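Local coordinates for protein aldo-keto reductase family 1 member C1 (Caenorhabditis elegans, PDB 1QWK) that probably works as an NADPH-dependent aldo-keto reductase, reducing carbonyl groups such as those of aldoses, at residues A[14-19]-A[257-262]; A[173-178]-A[199-204]; A[85-90]-A[132-137]. All coordinates share one frame; numbering follows the deposited sequence.

In the fold
Contacts 1 and 2 lie in the barrel core, their centres about 9 and 5 Å from the centre of the chain, whereas contact 3, centred about 21 Å out, is only partly buried. The first two share a sheet: strand 259-261 of contact 1 neighbours strand 197-201 of contact 2, with a probable hydrogen bond of 2.9 Å from Ser200 N to Ala259 O. Contact 2 is a regular parallel pairing reinforced by hydroxyl and amide side chains. Contact 1 has a single bridge and mostly aliphatic packing where the barrel closes. Contact 3 joins a loop to a helix through one glutamine amide and a small apolar patch; its nearest atoms are about 6 Å from contact 2.

Contact 1 of 3, residues A[14-19]-A[257-262]; sequences VEMPVI and GCAILP
Val18 and Ile260 are joined by the one direct hydrogen bond between 14-19 and 257-262: Ile260 N donates to Val18 O at 2.8 Å, with a fairly straight N-H...O angle of 161°. The same carbonyl oxygen also receives a CA-H...O contact from Ala259, whose CA lies 3.2 Å from Val18 O. A second such contact runs the other way, from Ile19 CA to Ile260 O at 3.5 Å. A water links the two backbones as well, donating to Pro17 O at 3.0 Å and to Ile260 O at 3.2 Å.

The Ile260-Val18 bond, with the backbone bond of Ile260 to Gly20, makes a single bridge, Ile19 with Ile260, just ahead of strand 21-22. Strands 21-22 and 259-261 are the first and the eighth of the parallel sheet, so the bridge marks the seam where the TIM barrel closes. Strand 15-17 belongs to the N-terminal hairpin, pairing with 7-9, as in other aldo-keto reductases.

The apolar contacts flank this seam. On one flank Met16 runs extended through chi1 and chi2, then bends at chi3 (75°), and its CE comes to 3.8 Å from Ala259 CB; the methionine also packs on Thr199 and Leu45. On the other, Ile19 and Ile260 cross obliquely and meet by their CG1 atoms at 3.9 Å. Ile260 holds CG1 between its backbone N and carbonyl carbon (chi1 59°), which turns that branch to Ile19, while its side chain packs on Leu250, Ala253 and Leu254 of helix 245-255. Ile19 CG1 reaches the Pro262 ring as well, 4.2 Å from CD.

Contact 2 of 3, residues A[173-178]-A[199-204]; sequences NSQVEL and TSYATL
Residues 173-178 and 199-204 pair as the parallel strands of a beta-alpha-beta unit, with helix 185-193 between them in the chain, inside the TIM barrel. Four backbone hydrogen bonds alternate across the pair, from Thr199 N to Ser174 O at 2.9 Å through to Leu178 N and Tyr201 O at 3.2 Å. At the start, Asn173 ND2 donates to Thr199 OG1 at 3.0 Å and also to Ser197 OG; Thr199 OG1 donates to a water that donates to Asn173 OD1. At the far end Ser200 OG donates to Leu178 O at 2.6 Å while accepting from Thr203 OG1. Chi1 of Tyr201 (67°) sets CG between its N and carbonyl carbon, 3.9 Å from Val176 O on the neighbouring strand; the ring lies over the Val176-Glu177 peptide, with Val176 C 3.4 Å above its plane. Its OH bonds to Asn154 and Gln301. An alanine in place of Tyr201 would probably leave that peptide without its aromatic cover and Asn154 and Gln301 without the hydroxyl they share. Both buried hydroxyls donate and accept, so each is probably held in one orientation: Thr199 beside Gln175, whose side chain approaches predicted site Lys81, Ser200 on the other face with Val176.

Contact 3 of 3, residues A[85-90]-A[132-137]; sequences HELAPG and EDVWRQ
Leu87 and Gln137 hold the 85-90 loop against helix 131-143, with Val134 one turn before the glutamine. In the close-packed part, the side chains of Leu87 and Val134 cross at a slant and touch by one methyl each, CD2 of Leu87 4.0 Å from CG1 of Val134. Val134 uses its other methyl too: CG2 lies 3.9 Å from Leu87 O. Both residues are buried.

Toward solvent the contact is polar and rests largely on one amide. The Gln137 chain runs extended beyond CG (chi2 -167°), carrying CD over to the loop. There NE2 donates to Ala88 O at 2.9 Å, with an N-H...O angle of 162°. The acceptor lies near the plane of the amide, but the donor stands well above the plane of the Ala88 carbonyl, 61° out of it. A water adds a looser link, donating to Leu87 O at 2.8 Å and taking only a weak bond from Gln137 NE2 at 3.1 Å. Pro89 and Gly90 are exposed on this side. The other end of the amide is used as well, since Gln137 OE1 accepts from Leu92 N; one flat group is thus gripped from both ends, which limits its rotation.

Because Leu92 begins helix 92-103, Gln137 ties the loop after strand 77-82 and the start of the next helix to helix 131-143, the packing of successive beta-alpha units around a TIM barrel.

Contact 1 of 3, residues A[14-19]-A[257-262]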
# COMPACT_ATOMS: atom_id res chain seq x y z
N VAL A 14 1.55 -17.54 4.33
CA VAL A 14 2.04 -16.87 3.14
C VAL A 14 3.07 -15.80 3.50
O VAL A 14 2.85 -15.00 4.41
CB VAL A 14 0.88 -16.21 2.36
CG1 VAL A 14 1.42 -15.34 1.23
CG2 VAL A 14 -0.05 -17.28 1.82
N GLU A 15 4.19 -15.79 2.78
CA GLU A 15 5.26 -14.82 3.00
C GLU A 15 5.07 -13.60 2.10
O GLU A 15 5.01 -13.73 0.88
CB GLU A 15 6.62 -15.46 2.72
CG GLU A 15 7.06 -16.47 3.77
CD GLU A 15 7.78 -15.82 4.94
OE1 GLU A 15 7.17 -14.97 5.62
OE2 GLU A 15 8.96 -16.17 5.18
N MET A 16 4.99 -12.41 2.70
CA MET A 16 4.80 -11.18 1.94
C MET A 16 6.03 -10.26 2.05
O MET A 16 6.40 -9.85 3.14
CB MET A 16 3.57 -10.42 2.45
CG MET A 16 3.34 -9.07 1.79
SD MET A 16 1.87 -8.21 2.41
CE MET A 16 2.47 -7.64 4.01
N PRO A 17 6.67 -9.94 0.91
CA PRO A 17 7.85 -9.06 0.93
C PRO A 17 7.55 -7.77 1.69
O PRO A 17 6.49 -7.18 1.52
CB PRO A 17 8.12 -8.82 -0.55
CG PRO A 17 7.66 -10.11 -1.20
CD PRO A 17 6.36 -10.38 -0.46
N VAL A 18 8.50 -7.35 2.52
CA VAL A 18 8.34 -6.15 3.35
C VAL A 18 8.36 -4.84 2.57
O VAL A 18 7.90 -3.82 3.08
CB VAL A 18 9.43 -6.08 4.44
CG1 VAL A 18 9.33 -7.29 5.36
CG2 VAL A 18 10.81 -6.00 3.80
N ILE A 19 8.90 -4.86 1.36
CA ILE A 19 8.93 -3.66 0.54
C ILE A 19 8.40 -3.99 -0.84
O ILE A 19 8.71 -5.04 -1.41
CB ILE A 19 10.36 -3.06 0.44
CG1 ILE A 19 10.33 -1.79 -0.42
CG2 ILE A 19 11.33 -4.09 -0.11
CD1 ILE A 19 11.63 -0.99 -0.37
N GLY A 257 7.08 -2.30 12.39
CA GLY A 257 6.51 -3.61 12.14
C GLY A 257 5.57 -3.66 10.95
O GLY A 257 4.67 -4.51 10.90
N CYS A 258 5.77 -2.77 9.99
CA CYS A 258 4.90 -2.72 8.81
C CYS A 258 5.63 -3.01 7.51
O CYS A 258 6.86 -2.94 7.44
CB CYS A 258 4.27 -1.33 8.67
SG CYS A 258 3.39 -0.73 10.11
N ALA A 259 4.86 -3.34 6.48
CA ALA A 259 5.42 -3.54 5.16
C ALA A 259 5.26 -2.14 4.55
O ALA A 259 4.43 -1.36 5.03
CB ALA A 259 4.60 -4.56 4.37
N ILE A 260 6.03 -1.81 3.53
CA ILE A 260 5.96 -0.48 2.92
C ILE A 260 5.78 -0.51 1.40
O ILE A 260 6.19 -1.46 0.74
CB ILE A 260 7.23 0.34 3.24
CG1 ILE A 260 8.47 -0.37 2.72
CG2 ILE A 260 7.32 0.58 4.74
CD1 ILE A 260 9.79 0.38 2.97
N LEU A 261 5.17 0.55 0.88
CA LEU A 261 4.89 0.70 -0.55
C LEU A 261 5.27 2.07 -1.11
O LEU A 261 4.39 2.86 -1.45
CB LEU A 261 3.40 0.46 -0.83
CG LEU A 261 2.83 -0.93 -0.58
CD1 LEU A 261 1.32 -0.92 -0.82
CD2 LEU A 261 3.51 -1.93 -1.49
N PRO A 262 6.57 2.37 -1.20
CA PRO A 262 6.98 3.68 -1.74
C PRO A 262 6.43 3.84 -3.17
O PRO A 262 6.50 2.90 -3.97
CB PRO A 262 8.51 3.59 -1.70
CG PRO A 262 8.79 2.11 -1.81
CD PRO A 262 7.74 1.54 -0.89
O HOH W 1 5.28 -4.52 0.74

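Contact 2 of 3, residues A[173-178]-A[199-204]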
# COMPACT_ATOMS: atom_id res chain seq x y z
N ASN A 173 -4.32 -8.99 5.97
CA ASN A 173 -3.58 -7.74 5.83
C ASN A 173 -4.50 -6.51 5.83
O ASN A 173 -5.65 -6.59 5.42
CB ASN A 173 -2.75 -7.79 4.54
CG ASN A 173 -2.10 -6.46 4.18
OD1 ASN A 173 -2.62 -5.69 3.36
ND2 ASN A 173 -0.95 -6.18 4.78
N SER A 174 -3.96 -5.39 6.31
CA SER A 174 -4.67 -4.12 6.34
C SER A 174 -3.70 -3.09 5.76
O SER A 174 -2.60 -2.91 6.28
CB SER A 174 -5.05 -3.72 7.76
OG SER A 174 -5.48 -2.36 7.80
N GLN A 175 -4.11 -2.44 4.68
CA GLN A 175 -3.28 -1.43 4.04
C GLN A 175 -3.87 -0.06 4.32
O GLN A 175 -5.00 0.23 3.93
CB GLN A 175 -3.20 -1.66 2.52
CG GLN A 175 -2.25 -0.70 1.82
CD GLN A 175 -2.09 -0.98 0.34
OE1 GLN A 175 -1.80 -2.11 -0.07
NE2 GLN A 175 -2.26 0.05 -0.47
N VAL A 176 -3.10 0.78 4.99
CA VAL A 176 -3.57 2.12 5.34
C VAL A 176 -2.47 3.17 5.20
O VAL A 176 -1.29 2.85 5.05
CB VAL A 176 -4.07 2.17 6.80
CG1 VAL A 176 -5.24 1.22 6.99
CG2 VAL A 176 -2.93 1.81 7.76
N GLU A 177 -2.88 4.43 5.25
CA GLU A 177 -1.95 5.54 5.19
C GLU A 177 -1.16 5.46 6.49
O GLU A 177 -1.75 5.40 7.57
CB GLU A 177 -2.70 6.88 5.15
CG GLU A 177 -1.77 8.08 5.11
CD GLU A 177 -2.50 9.41 5.26
OE1 GLU A 177 -3.73 9.44 5.03
OE2 GLU A 177 -1.84 10.42 5.59
N LEU A 178 0.16 5.46 6.40
CA LEU A 178 0.99 5.39 7.59
C LEU A 178 2.37 5.95 7.31
O LEU A 178 3.09 5.48 6.43
CB LEU A 178 1.10 3.95 8.10
CG LEU A 178 1.70 3.74 9.50
CD1 LEU A 178 1.26 2.39 10.05
CD2 LEU A 178 3.23 3.84 9.46
N THR A 199 0.28 -2.86 6.09
CA THR A 199 1.04 -2.31 4.98
C THR A 199 0.78 -0.81 4.96
O THR A 199 -0.36 -0.36 4.99
CB THR A 199 0.62 -2.89 3.62
OG1 THR A 199 1.00 -4.27 3.54
CG2 THR A 199 1.29 -2.12 2.48
N SER A 200 1.87 -0.05 4.93
CA SER A 200 1.79 1.40 4.90
C SER A 200 1.88 1.95 3.49
O SER A 200 2.75 1.54 2.73
CB SER A 200 2.97 1.98 5.70
OG SER A 200 3.39 3.23 5.16
N TYR A 201 0.97 2.85 3.14
CA TYR A 201 1.09 3.52 1.85
C TYR A 201 1.37 4.97 2.20
O TYR A 201 1.15 5.37 3.35
CB TYR A 201 -0.16 3.34 0.95
CG TYR A 201 -1.47 3.98 1.36
CD1 TYR A 201 -1.65 5.37 1.30
CD2 TYR A 201 -2.56 3.19 1.68
CE1 TYR A 201 -2.91 5.94 1.55
CE2 TYR A 201 -3.82 3.75 1.93
CZ TYR A 201 -3.98 5.12 1.86
OH TYR A 201 -5.23 5.66 2.09
N ALA A 202 1.87 5.75 1.24
CA ALA A 202 2.23 7.15 1.47
C ALA A 202 3.28 7.21 2.58
O ALA A 202 3.30 8.12 3.40
CB ALA A 202 1.00 7.97 1.86
N THR A 203 4.16 6.21 2.58
CA THR A 203 5.21 6.09 3.60
C THR A 203 6.15 7.29 3.66
O THR A 203 6.68 7.60 4.73
CB THR A 203 6.03 4.81 3.35
OG1 THR A 203 5.14 3.75 2.94
CG2 THR A 203 6.74 4.39 4.62
N LEU A 204 6.36 7.96 2.53
CA LEU A 204 7.25 9.11 2.48
C LEU A 204 6.59 10.43 2.85
O LEU A 204 7.22 11.49 2.77
CB LEU A 204 7.90 9.22 1.10
CG LEU A 204 8.79 8.03 0.73
CD1 LEU A 204 9.33 8.23 -0.67
CD2 LEU A 204 9.92 7.88 1.74
O HOH W 2 -1.07 -4.43 1.33

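Contact 3 of 3, residues A[85-90]-A[132-137]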
# COMPACT_ATOMS: atom_id res chain seq x y z
N HIS A 85 -17.38 -0.46 -6.76
CA HIS A 85 -18.47 -1.11 -7.46
C HIS A 85 -18.31 -2.63 -7.47
O HIS A 85 -19.27 -3.37 -7.66
CB HIS A 85 -18.58 -0.59 -8.90
CG HIS A 85 -17.38 -0.88 -9.75
ND1 HIS A 85 -16.11 -0.49 -9.39
CD2 HIS A 85 -17.26 -1.52 -10.93
CE1 HIS A 85 -15.25 -0.87 -10.33
NE2 HIS A 85 -15.93 -1.50 -11.27
N GLU A 86 -17.09 -3.10 -7.24
CA GLU A 86 -16.82 -4.53 -7.22
C GLU A 86 -17.11 -5.13 -5.84
O GLU A 86 -17.16 -6.34 -5.68
CB GLU A 86 -15.37 -4.78 -7.65
CG GLU A 86 -15.07 -4.17 -9.02
CD GLU A 86 -13.62 -4.31 -9.46
OE1 GLU A 86 -12.72 -3.90 -8.71
OE2 GLU A 86 -13.40 -4.82 -10.58
N LEU A 87 -17.31 -4.26 -4.85
CA LEU A 87 -17.60 -4.70 -3.48
C LEU A 87 -19.07 -5.07 -3.30
O LEU A 87 -19.43 -5.73 -2.33
CB LEU A 87 -17.26 -3.59 -2.49
CG LEU A 87 -15.81 -3.11 -2.49
CD1 LEU A 87 -15.67 -1.92 -1.54
CD2 LEU A 87 -14.89 -4.25 -2.08
N ALA A 88 -19.91 -4.62 -4.23
CA ALA A 88 -21.34 -4.89 -4.19
C ALA A 88 -21.65 -6.38 -4.21
O ALA A 88 -20.88 -7.18 -4.72
CB ALA A 88 -22.03 -4.20 -5.36
N PRO A 89 -22.81 -6.77 -3.65
CA PRO A 89 -23.22 -8.17 -3.60
C PRO A 89 -23.06 -8.91 -4.92
O PRO A 89 -23.56 -8.47 -5.96
CB PRO A 89 -24.68 -8.08 -3.16
CG PRO A 89 -24.66 -6.88 -2.24
CD PRO A 89 -23.83 -5.90 -3.03
N GLY A 90 -22.35 -10.03 -4.86
CA GLY A 90 -22.12 -10.86 -6.04
C GLY A 90 -21.24 -10.29 -7.14
O GLY A 90 -21.16 -10.88 -8.22
N GLU A 132 -19.71 -6.89 6.61
CA GLU A 132 -19.81 -8.33 6.84
C GLU A 132 -20.14 -9.03 5.52
O GLU A 132 -19.58 -10.09 5.22
CB GLU A 132 -20.89 -8.65 7.88
CG GLU A 132 -20.50 -8.26 9.30
CD GLU A 132 -21.02 -6.90 9.71
OE1 GLU A 132 -21.36 -6.09 8.81
OE2 GLU A 132 -21.08 -6.63 10.93
N ASP A 133 -21.03 -8.44 4.73
CA ASP A 133 -21.40 -9.03 3.45
C ASP A 133 -20.25 -8.93 2.46
O ASP A 133 -20.05 -9.82 1.63
CB ASP A 133 -22.65 -8.34 2.88
CG ASP A 133 -23.90 -8.67 3.67
OD1 ASP A 133 -23.92 -9.71 4.37
OD2 ASP A 133 -24.88 -7.90 3.58
N VAL A 134 -19.50 -7.84 2.55
CA VAL A 134 -18.35 -7.63 1.67
C VAL A 134 -17.30 -8.69 1.99
O VAL A 134 -16.76 -9.35 1.09
CB VAL A 134 -17.72 -6.23 1.89
CG1 VAL A 134 -16.43 -6.10 1.06
CG2 VAL A 134 -18.70 -5.15 1.49
N TRP A 135 -17.01 -8.88 3.28
CA TRP A 135 -16.01 -9.86 3.64
C TRP A 135 -16.38 -11.30 3.24
O TRP A 135 -15.50 -12.09 2.90
CB TRP A 135 -15.71 -9.81 5.14
CG TRP A 135 -14.49 -10.59 5.48
CD1 TRP A 135 -14.42 -11.71 6.25
CD2 TRP A 135 -13.17 -10.37 4.96
NE1 TRP A 135 -13.14 -12.21 6.25
CE2 TRP A 135 -12.35 -11.40 5.47
CE3 TRP A 135 -12.61 -9.39 4.12
CZ2 TRP A 135 -10.99 -11.49 5.16
CZ3 TRP A 135 -11.25 -9.48 3.82
CH2 TRP A 135 -10.46 -10.53 4.34
N ARG A 136 -17.66 -11.64 3.28
CA ARG A 136 -18.05 -12.99 2.89
C ARG A 136 -17.62 -13.28 1.45
O ARG A 136 -17.27 -14.41 1.12
CB ARG A 136 -19.57 -13.18 3.05
CG ARG A 136 -20.09 -12.95 4.46
CD ARG A 136 -21.52 -13.45 4.62
NE ARG A 136 -21.55 -14.90 4.74
CZ ARG A 136 -21.44 -15.55 5.89
NH1 ARG A 136 -21.30 -14.89 7.03
NH2 ARG A 136 -21.42 -16.88 5.90
N GLN A 137 -17.63 -12.26 0.59
CA GLN A 137 -17.21 -12.48 -0.79
C GLN A 137 -15.70 -12.73 -0.87
O GLN A 137 -15.23 -13.48 -1.72
CB GLN A 137 -17.58 -11.29 -1.68
CG GLN A 137 -19.07 -11.06 -1.82
CD GLN A 137 -19.39 -10.10 -2.95
OE1 GLN A 137 -19.29 -10.44 -4.12
NE2 GLN A 137 -19.76 -8.87 -2.59
O HOH W 3 -21.13 -7.01 -0.57